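Local coordinates for bifunctional GH43-CE protein (Bacteroides eggerthii, PDB 6MLY), which probably helps to degrade complex arabinoxylans, pairing a family 43 glycosidase, a family generally assigned xylan beta-xylosidase activity, with a carbohydrate esterase, at residues D32-R37 with G201-K206; V255-P258 with W262-Y265; N716-I721 with S748-A753. One frame throughout, in Å; residues are numbered along the deposited sequence.

Interaction 1: residues D32-R37 with G201-K206; sequences DMSMLR and GSQLFK. With EDO (1,2-ethanediol), chain F.
The strands at S34 and Q203 approach to 8.1 Å between the two CA atoms, too far for ladder pairing, so the contact joins separate sheets, the side chains of Q203 and F205 reaching the backbone of 33-35. The arrangement fits the five-bladed beta-propeller of family 43 glycosidases: strands 34-38 and 203-207 each lie at the edge of their own antiparallel sheet and face one another across a buried interface. Q203 does the reaching. Its CG stands anti to the carbonyl carbon (chi1 -68°) and the chain runs extended from there, which brings the amide to the backbone of M33. NE2 donates to M33 O at 3.1 Å, but the 135° angle at the hydrogen makes this a weak bond. The amide's other end, OE1, is hydrogen-bonded to Y265 OH, so the amide has a partner at each end. S34 OG stays 4.2 Å from Q203 OE1 and bonds L100 N instead. Further along, M35 O lies near the plane of the F205 ring, at its edge, 4.3 Å from CE1, while R101 makes a cation-pi contact with that ring. The Q203 side chain is about 7 Å from that of D143, a predicted catalytic-site residue. A 1,2-ethanediol, probably from the crystallisation liquor and also bonded to R275, sits at D32, its O2 donating to D32 OD2 at 2.7 Å.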
loop_
_atom_site.group_PDB
_atom_site.type_symbol
_atom_site.label_atom_id
_atom_site.label_comp_id
_atom_site.label_asym_id
_atom_site.label_seq_id
_atom_site.Cartn_x
_atom_site.Cartn_y
_atom_site.Cartn_z
ATOM N N ASP A 32 -18.918 -8.721 10.053
ATOM C CA ASP A 32 -19.805 -9.449 10.961
ATOM C C ASP A 32 -20.681 -8.453 11.726
ATOM O O ASP A 32 -20.588 -8.333 12.951
ATOM C CB ASP A 32 -19.014 -10.340 11.918
ATOM C CG ASP A 32 -18.121 -11.353 11.224
ATOM O OD1 ASP A 32 -18.041 -11.320 9.974
ATOM O OD2 ASP A 32 -17.504 -12.164 11.941
ATOM N N MET A 33 -21.520 -7.739 10.971
ATOM C CA MET A 33 -22.435 -6.765 11.523
ATOM C C MET A 33 -23.601 -7.495 12.201
ATOM O O MET A 33 -24.095 -8.510 11.707
ATOM C CB MET A 33 -22.990 -5.847 10.430
ATOM C CG MET A 33 -21.981 -4.849 9.909
ATOM S SD MET A 33 -22.668 -3.774 8.623
ATOM C CE MET A 33 -22.832 -4.934 7.267
ATOM N N SER A 34 -24.002 -6.964 13.357
ATOM C CA SER A 34 -25.268 -7.249 13.987
ATOM C C SER A 34 -25.965 -5.906 14.224
ATOM O O SER A 34 -25.514 -5.113 15.042
ATOM C CB SER A 34 -25.073 -8.029 15.263
ATOM O OG SER A 34 -26.307 -8.508 15.780
ATOM N N MET A 35 -27.045 -5.666 13.473
ATOM C CA MET A 35 -27.718 -4.370 13.413
ATOM C C MET A 35 -29.113 -4.465 14.054
ATOM O O MET A 35 -29.767 -5.520 14.051
ATOM C CB MET A 35 -27.855 -3.915 11.956
ATOM C CG MET A 35 -28.099 -2.424 11.783
ATOM S SD MET A 35 -28.031 -1.927 10.040
ATOM C CE MET A 35 -26.258 -1.960 9.783
ATOM N N LEU A 36 -29.562 -3.343 14.618
ATOM C CA LEU A 36 -30.937 -3.207 15.040
ATOM C C LEU A 36 -31.323 -1.727 15.058
ATOM O O LEU A 36 -30.457 -0.835 14.986
ATOM C CB LEU A 36 -31.154 -3.875 16.407
ATOM C CG LEU A 36 -30.302 -3.377 17.576
ATOM C CD1 LEU A 36 -30.747 -2.004 18.056
ATOM C CD2 LEU A 36 -30.359 -4.364 18.727
ATOM N N ARG A 37 -32.642 -1.511 15.129
ATOM C CA ARG A 37 -33.265 -0.212 15.234
ATOM C C ARG A 37 -33.920 -0.104 16.611
ATOM O O ARG A 37 -34.347 -1.101 17.168
ATOM C CB ARG A 37 -34.307 -0.044 14.127
ATOM C CG ARG A 37 -35.000 1.309 14.124
ATOM C CD ARG A 37 -35.728 1.580 12.821
ATOM N NE ARG A 37 -36.930 0.775 12.696
ATOM C CZ ARG A 37 -38.043 1.001 13.385
ATOM N NH1 ARG A 37 -38.112 2.054 14.181
ATOM N NH2 ARG A 37 -39.069 0.174 13.288
ATOM N N GLY A 201 -23.097 -17.989 9.406
ATOM C CA GLY A 201 -23.259 -16.635 10.021
ATOM C C GLY A 201 -24.685 -16.395 10.495
ATOM O O GLY A 201 -25.301 -15.382 10.149
ATOM N N SER A 202 -25.196 -17.334 11.299
ATOM C CA SER A 202 -26.614 -17.403 11.669
ATOM C C SER A 202 -27.063 -16.076 12.293
ATOM O O SER A 202 -26.401 -15.561 13.189
ATOM C CB SER A 202 -26.875 -18.561 12.599
ATOM O OG SER A 202 -26.820 -19.794 11.899
ATOM N N GLN A 203 -28.175 -15.525 11.788
ATOM C CA GLN A 203 -28.796 -14.312 12.329
ATOM C C GLN A 203 -30.319 -14.434 12.189
ATOM O O GLN A 203 -30.847 -14.430 11.076
ATOM C CB GLN A 203 -28.274 -13.063 11.611
ATOM C CG GLN A 203 -26.813 -12.755 11.899
ATOM C CD GLN A 203 -26.464 -11.315 11.616
ATOM O OE1 GLN A 203 -27.091 -10.392 12.129
ATOM N NE2 GLN A 203 -25.445 -11.111 10.798
ATOM N N LEU A 204 -31.013 -14.544 13.326
ATOM C CA LEU A 204 -32.448 -14.838 13.343
ATOM C C LEU A 204 -33.245 -13.543 13.532
ATOM O O LEU A 204 -32.908 -12.709 14.378
ATOM C CB LEU A 204 -32.756 -15.836 14.462
ATOM C CG LEU A 204 -34.207 -16.317 14.525
ATOM C CD1 LEU A 204 -34.630 -16.959 13.212
ATOM C CD2 LEU A 204 -34.408 -17.286 15.679
ATOM N N PHE A 205 -34.304 -13.405 12.723
ATOM C CA PHE A 205 -35.271 -12.319 12.817
ATOM C C PHE A 205 -36.684 -12.890 12.643
ATOM O O PHE A 205 -36.959 -13.616 11.677
ATOM C CB PHE A 205 -34.971 -11.247 11.768
ATOM C CG PHE A 205 -33.638 -10.572 11.955
ATOM C CD1 PHE A 205 -33.545 -9.364 12.630
ATOM C CD2 PHE A 205 -32.476 -11.166 11.496
ATOM C CE1 PHE A 205 -32.317 -8.755 12.825
ATOM C CE2 PHE A 205 -31.249 -10.556 11.697
ATOM C CZ PHE A 205 -31.171 -9.351 12.356
ATOM N N LYS A 206 -37.565 -12.569 13.595
ATOM C CA LYS A 206 -38.984 -12.825 13.456
ATOM C C LYS A 206 -39.652 -11.555 12.918
ATOM O O LYS A 206 -39.570 -10.500 13.539
ATOM C CB LYS A 206 -39.575 -13.255 14.801
ATOM C CG LYS A 206 -40.968 -13.864 14.733
ATOM C CD LYS A 206 -41.538 -14.175 16.095
ATOM C CE LYS A 206 -42.933 -14.751 16.028
ATOM N NZ LYS A 206 -43.363 -15.270 17.348
HETATM C C1 EDO F . -15.447 -14.373 10.120
HETATM O O1 EDO F . -15.872 -13.009 10.009
HETATM C C2 EDO F . -14.906 -14.594 11.524
HETATM O O2 EDO F . -15.928 -14.270 12.478
#

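Interaction 2: residues V255-P258 with W262-Y265; sequences VDTP and WFAY
W262 carries its CG anti to the carbonyl carbon and beside the backbone N (chi1 -72°), which lays the indole back over its cross-strand partner D256 on the same face of the sheet. D256 holds CG between its own N and carbonyl carbon, and its CB is left beneath the ring. The result is a CH-pi contact: CB sits 3.5 Å from the centroid of the six-membered ring, only 1° off the ring normal. The two side chains run alongside each other in the same direction, while the D256 carboxylate forms a salt bridge with R37. The pair is a non-hydrogen-bonded one of the antiparallel hairpin formed by strands 250-256 and 262-269. Next to it, V255 and F263 make the hydrogen-bonded pair: V255 N donates to F263 O at 3.1 Å, nearly straight at 168°, and F263 N returns a bond to V255 O at 3.0 Å. On the face bearing V255 and F263 the packing is apolar. V255 CG1 meets the edge of the Y265 ring, 4.0 Å from CD2, and T257 CG2 comes to the F263 edge, 3.9 Å from CE1. T257 OG1 accepts from R261 N inside the hairpin turn. In the wider fold, strand 275-282 pairs with the far side of 262-269, as the W262 to V282 backbone bond attests, and Y42 of strand 41-45 packs on V255 and T257.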
loop_
_atom_site.group_PDB
_atom_site.type_symbol
_atom_site.label_atom_id
_atom_site.label_comp_id
_atom_site.label_asym_id
_atom_site.label_seq_id
_atom_site.Cartn_x
_atom_site.Cartn_y
_atom_site.Cartn_z
ATOM N N VAL A 255 -32.979 -5.184 8.566
ATOM C CA VAL A 255 -33.285 -4.004 9.361
ATOM C C VAL A 255 -34.330 -3.189 8.599
ATOM O O VAL A 255 -34.266 -3.082 7.378
ATOM C CB VAL A 255 -32.046 -3.144 9.662
ATOM C CG1 VAL A 255 -31.308 -2.742 8.394
ATOM C CG2 VAL A 255 -32.418 -1.915 10.478
ATOM N N ASP A 256 -35.273 -2.617 9.351
ATOM C CA ASP A 256 -36.383 -1.864 8.802
ATOM C C ASP A 256 -36.192 -0.391 9.171
ATOM O O ASP A 256 -35.392 -0.072 10.044
ATOM C CB ASP A 256 -37.724 -2.417 9.296
ATOM C CG ASP A 256 -37.953 -2.314 10.799
ATOM O OD1 ASP A 256 -36.963 -2.390 11.564
ATOM O OD2 ASP A 256 -39.133 -2.171 11.196
ATOM N N THR A 257 -36.930 0.481 8.481
ATOM C CA THR A 257 -36.969 1.908 8.768
ATOM C C THR A 257 -38.311 2.235 9.415
ATOM O O THR A 257 -39.293 1.544 9.164
ATOM C CB THR A 257 -36.750 2.739 7.494
ATOM O OG1 THR A 257 -37.836 2.492 6.598
ATOM C CG2 THR A 257 -35.442 2.432 6.800
ATOM N N PRO A 258 -38.408 3.301 10.241
ATOM C CA PRO A 258 -39.680 3.680 10.861
ATOM C C PRO A 258 -40.855 3.804 9.874
ATOM O O PRO A 258 -41.994 3.534 10.253
ATOM C CB PRO A 258 -39.394 5.034 11.541
ATOM C CG PRO A 258 -38.025 5.464 11.034
ATOM C CD PRO A 258 -37.309 4.191 10.640
ATOM N N TRP A 262 -37.456 -1.755 3.904
ATOM C CA TRP A 262 -36.580 -2.834 4.357
ATOM C C TRP A 262 -35.234 -2.809 3.612
ATOM O O TRP A 262 -35.128 -2.394 2.443
ATOM C CB TRP A 262 -37.291 -4.185 4.230
ATOM C CG TRP A 262 -38.379 -4.373 5.239
ATOM C CD1 TRP A 262 -39.686 -3.998 5.119
ATOM C CD2 TRP A 262 -38.256 -4.983 6.536
ATOM N NE1 TRP A 262 -40.384 -4.340 6.246
ATOM C CE2 TRP A 262 -39.535 -4.944 7.133
ATOM C CE3 TRP A 262 -37.197 -5.560 7.249
ATOM C CZ2 TRP A 262 -39.777 -5.451 8.409
ATOM C CZ3 TRP A 262 -37.441 -6.067 8.507
ATOM C CH2 TRP A 262 -38.715 -6.012 9.076
ATOM N N PHE A 263 -34.201 -3.259 4.334
ATOM C CA PHE A 263 -32.835 -3.347 3.863
ATOM C C PHE A 263 -32.199 -4.625 4.419
ATOM O O PHE A 263 -32.590 -5.106 5.480
ATOM C CB PHE A 263 -32.043 -2.113 4.306
ATOM C CG PHE A 263 -32.456 -0.829 3.630
ATOM C CD1 PHE A 263 -33.456 -0.033 4.166
ATOM C CD2 PHE A 263 -31.843 -0.420 2.455
ATOM C CE1 PHE A 263 -33.834 1.146 3.539
ATOM C CE2 PHE A 263 -32.222 0.760 1.831
ATOM C CZ PHE A 263 -33.218 1.540 2.373
ATOM N N ALA A 264 -31.225 -5.165 3.681
ATOM C CA ALA A 264 -30.367 -6.250 4.149
ATOM C C ALA A 264 -28.955 -5.701 4.359
ATOM O O ALA A 264 -28.328 -5.265 3.400
ATOM C CB ALA A 264 -30.359 -7.376 3.147
ATOM N N TYR A 265 -28.473 -5.711 5.608
ATOM C CA TYR A 265 -27.093 -5.314 5.897
ATOM C C TYR A 265 -26.189 -6.535 5.685
ATOM O O TYR A 265 -26.432 -7.589 6.274
ATOM C CB TYR A 265 -26.960 -4.686 7.287
ATOM C CG TYR A 265 -27.277 -5.581 8.457
ATOM C CD1 TYR A 265 -26.302 -6.370 9.044
ATOM C CD2 TYR A 265 -28.552 -5.615 9.001
ATOM C CE1 TYR A 265 -26.588 -7.182 10.128
ATOM C CE2 TYR A 265 -28.859 -6.425 10.083
ATOM C CZ TYR A 265 -27.871 -7.210 10.652
ATOM O OH TYR A 265 -28.170 -8.001 11.724
#

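Interaction 3: residues N716-I721 with S748-A753; sequences NPITYI and SEALRA. With NA (sodium ion), chain H.
A sodium site lies next to this contact in the esterase part of the chain, whose mixed sheet and flanking helices fit the alpha/beta-hydrolase fold. The loop 716-721 lends the metal the carbonyl of Y720, and the following residue, I721, turns its side chain to helix 741-752. The joint is wholly apolar. I721 has CG1 anti to the carbonyl carbon (chi1 -58°) and an extended end, which carries CD1 to A750 CB at 3.5 Å and to L751 CD2 at 3.9 Å; the I721 and L751 side chains cross at about a right angle. I718 also meets A750 CB, with CG1 3.9 Å from it and its CG2 and CD1 close behind, so A750 CB rests against two neighbouring isoleucines of the loop. A serine in place of I721 would lack CD1 and is likely to leave a gap against A750 and L751, weakening the hold of the helix on the loop. The loop is shaped from within: N716 OD1 accepts from I718 N at 2.8 Å, an Asx turn in which the donor stands above the amide's carbonyl plane, and I721 N bonds I718 O. L751 also packs on L757 of strand 757-763, which ties the helix to the central sheet. Together with T639 O, D722 OD1 and D725 OD2, Y720 O binds the sodium ion, at 2.3 Å.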
loop_
_atom_site.group_PDB
_atom_site.type_symbol
_atom_site.label_atom_id
_atom_site.label_comp_id
_atom_site.label_asym_id
_atom_site.label_seq_id
_atom_site.Cartn_x
_atom_site.Cartn_y
_atom_site.Cartn_z
ATOM N N ASN A 716 25.010 -1.465 -31.111
ATOM C CA ASN A 716 25.861 -0.286 -30.946
ATOM C C ASN A 716 25.087 0.965 -31.366
ATOM O O ASN A 716 24.701 1.090 -32.527
ATOM C CB ASN A 716 27.149 -0.435 -31.762
ATOM C CG ASN A 716 28.115 0.718 -31.603
ATOM O OD1 ASN A 716 27.738 1.808 -31.178
ATOM N ND2 ASN A 716 29.370 0.483 -31.950
ATOM N N PRO A 717 24.850 1.937 -30.454
ATOM C CA PRO A 717 24.144 3.171 -30.806
ATOM C C PRO A 717 24.809 4.008 -31.915
ATOM O O PRO A 717 24.102 4.677 -32.665
ATOM C CB PRO A 717 24.123 3.992 -29.504
ATOM C CG PRO A 717 24.384 2.992 -28.403
ATOM C CD PRO A 717 25.220 1.897 -29.032
ATOM N N ILE A 718 26.146 3.967 -32.002
ATOM C CA ILE A 718 26.923 4.750 -32.991
ATOM C C ILE A 718 26.356 4.518 -34.402
ATOM O O ILE A 718 26.202 5.459 -35.168
ATOM C CB ILE A 718 28.437 4.435 -32.904
ATOM C CG1 ILE A 718 29.075 5.064 -31.660
ATOM C CG2 ILE A 718 29.157 4.854 -34.177
ATOM C CD1 ILE A 718 30.554 4.767 -31.488
ATOM N N THR A 719 26.036 3.261 -34.720
ATOM C CA THR A 719 25.494 2.850 -36.017
ATOM C C THR A 719 24.437 3.839 -36.536
ATOM O O THR A 719 24.401 4.112 -37.729
ATOM C CB THR A 719 24.900 1.437 -35.924
ATOM O OG1 THR A 719 25.947 0.575 -35.475
ATOM C CG2 THR A 719 24.334 0.918 -37.229
ATOM N N TYR A 720 23.587 4.366 -35.647
ATOM C CA TYR A 720 22.325 5.011 -36.034
ATOM C C TYR A 720 22.374 6.538 -35.852
ATOM O O TYR A 720 21.318 7.181 -35.847
ATOM C CB TYR A 720 21.174 4.411 -35.214
ATOM C CG TYR A 720 21.133 2.900 -35.189
ATOM C CD1 TYR A 720 20.517 2.187 -36.205
ATOM C CD2 TYR A 720 21.714 2.180 -34.157
ATOM C CE1 TYR A 720 20.489 0.802 -36.203
ATOM C CE2 TYR A 720 21.691 0.795 -34.138
ATOM C CZ TYR A 720 21.075 0.102 -35.166
ATOM O OH TYR A 720 21.039 -1.260 -35.169
ATOM N N ILE A 721 23.577 7.116 -35.714
ATOM C CA ILE A 721 23.746 8.568 -35.478
ATOM C C ILE A 721 23.540 9.341 -36.789
ATOM O O ILE A 721 24.095 8.989 -37.832
ATOM C CB ILE A 721 25.130 8.902 -34.884
ATOM C CG1 ILE A 721 25.397 8.182 -33.563
ATOM C CG2 ILE A 721 25.287 10.409 -34.734
ATOM C CD1 ILE A 721 26.826 8.326 -33.076
ATOM N N SER A 748 31.032 9.874 -27.872
ATOM C CA SER A 748 30.989 11.338 -27.922
ATOM C C SER A 748 31.633 11.873 -29.212
ATOM O O SER A 748 31.157 12.867 -29.753
ATOM C CB SER A 748 31.607 11.961 -26.696
ATOM O OG SER A 748 32.437 11.040 -26.016
ATOM N N GLU A 749 32.690 11.217 -29.711
ATOM C CA GLU A 749 33.339 11.660 -30.964
ATOM C C GLU A 749 32.376 11.440 -32.138
ATOM O O GLU A 749 32.190 12.326 -32.965
ATOM C CB GLU A 749 34.679 10.957 -31.222
ATOM C CG GLU A 749 35.832 11.465 -30.369
ATOM C CD GLU A 749 36.084 12.966 -30.396
ATOM O OE1 GLU A 749 36.963 13.425 -31.200
ATOM O OE2 GLU A 749 35.441 13.675 -29.589
ATOM N N ALA A 750 31.770 10.252 -32.203
ATOM C CA ALA A 750 30.862 9.909 -33.285
ATOM C C ALA A 750 29.732 10.945 -33.351
ATOM O O ALA A 750 29.382 11.419 -34.435
ATOM C CB ALA A 750 30.344 8.507 -33.088
ATOM N N LEU A 751 29.198 11.299 -32.175
ATOM C CA LEU A 751 28.106 12.266 -32.019
ATOM C C LEU A 751 28.565 13.661 -32.463
ATOM O O LEU A 751 27.998 14.238 -33.392
ATOM C CB LEU A 751 27.659 12.289 -30.552
ATOM C CG LEU A 751 26.900 11.057 -30.062
ATOM C CD1 LEU A 751 26.884 11.009 -28.544
ATOM C CD2 LEU A 751 25.481 11.030 -30.611
ATOM N N ARG A 752 29.601 14.191 -31.800
ATOM C CA ARG A 752 30.054 15.576 -31.994
ATOM C C ARG A 752 30.318 15.862 -33.475
ATOM O O ARG A 752 30.177 17.002 -33.915
ATOM C CB ARG A 752 31.334 15.848 -31.202
ATOM C CG ARG A 752 31.749 17.311 -31.172
ATOM C CD ARG A 752 32.950 17.517 -30.274
ATOM N NE ARG A 752 34.101 16.837 -30.843
ATOM C CZ ARG A 752 34.841 17.322 -31.840
ATOM N NH1 ARG A 752 34.627 18.550 -32.280
ATOM N NH2 ARG A 752 35.793 16.580 -32.384
ATOM N N ALA A 753 30.712 14.819 -34.216
ATOM C CA ALA A 753 30.992 14.888 -35.650
ATOM C C ALA A 753 29.733 15.275 -36.428
ATOM O O ALA A 753 29.839 15.816 -37.520
ATOM C CB ALA A 753 31.536 13.567 -36.141
HETATM NA NA NA H . 19.260 7.953 -36.364
#

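In the fold
Interactions 1 and 2 are buried neighbours in the glycosidase part, their centres about 11 Å apart, and they meet at one phenol: Y265 OH, from the hairpin of interaction 2, lies 3.1 Å from M35 N of interaction 1, a probable hydrogen bond. Strand 34-38 of interaction 1 lies against that hairpin, as M35 packing on V255 also indicates. Their chemistry differs: separate sheets meet through an amide in the first, whereas paired backbones, a CH-pi contact and apolar packing build the second. Interaction 3 belongs to the esterase, its centre about 75 Å from that of interaction 1 on the opposite side of the chain's centre. Only partly buried, it joins a loop to a helix through aliphatic contacts alone.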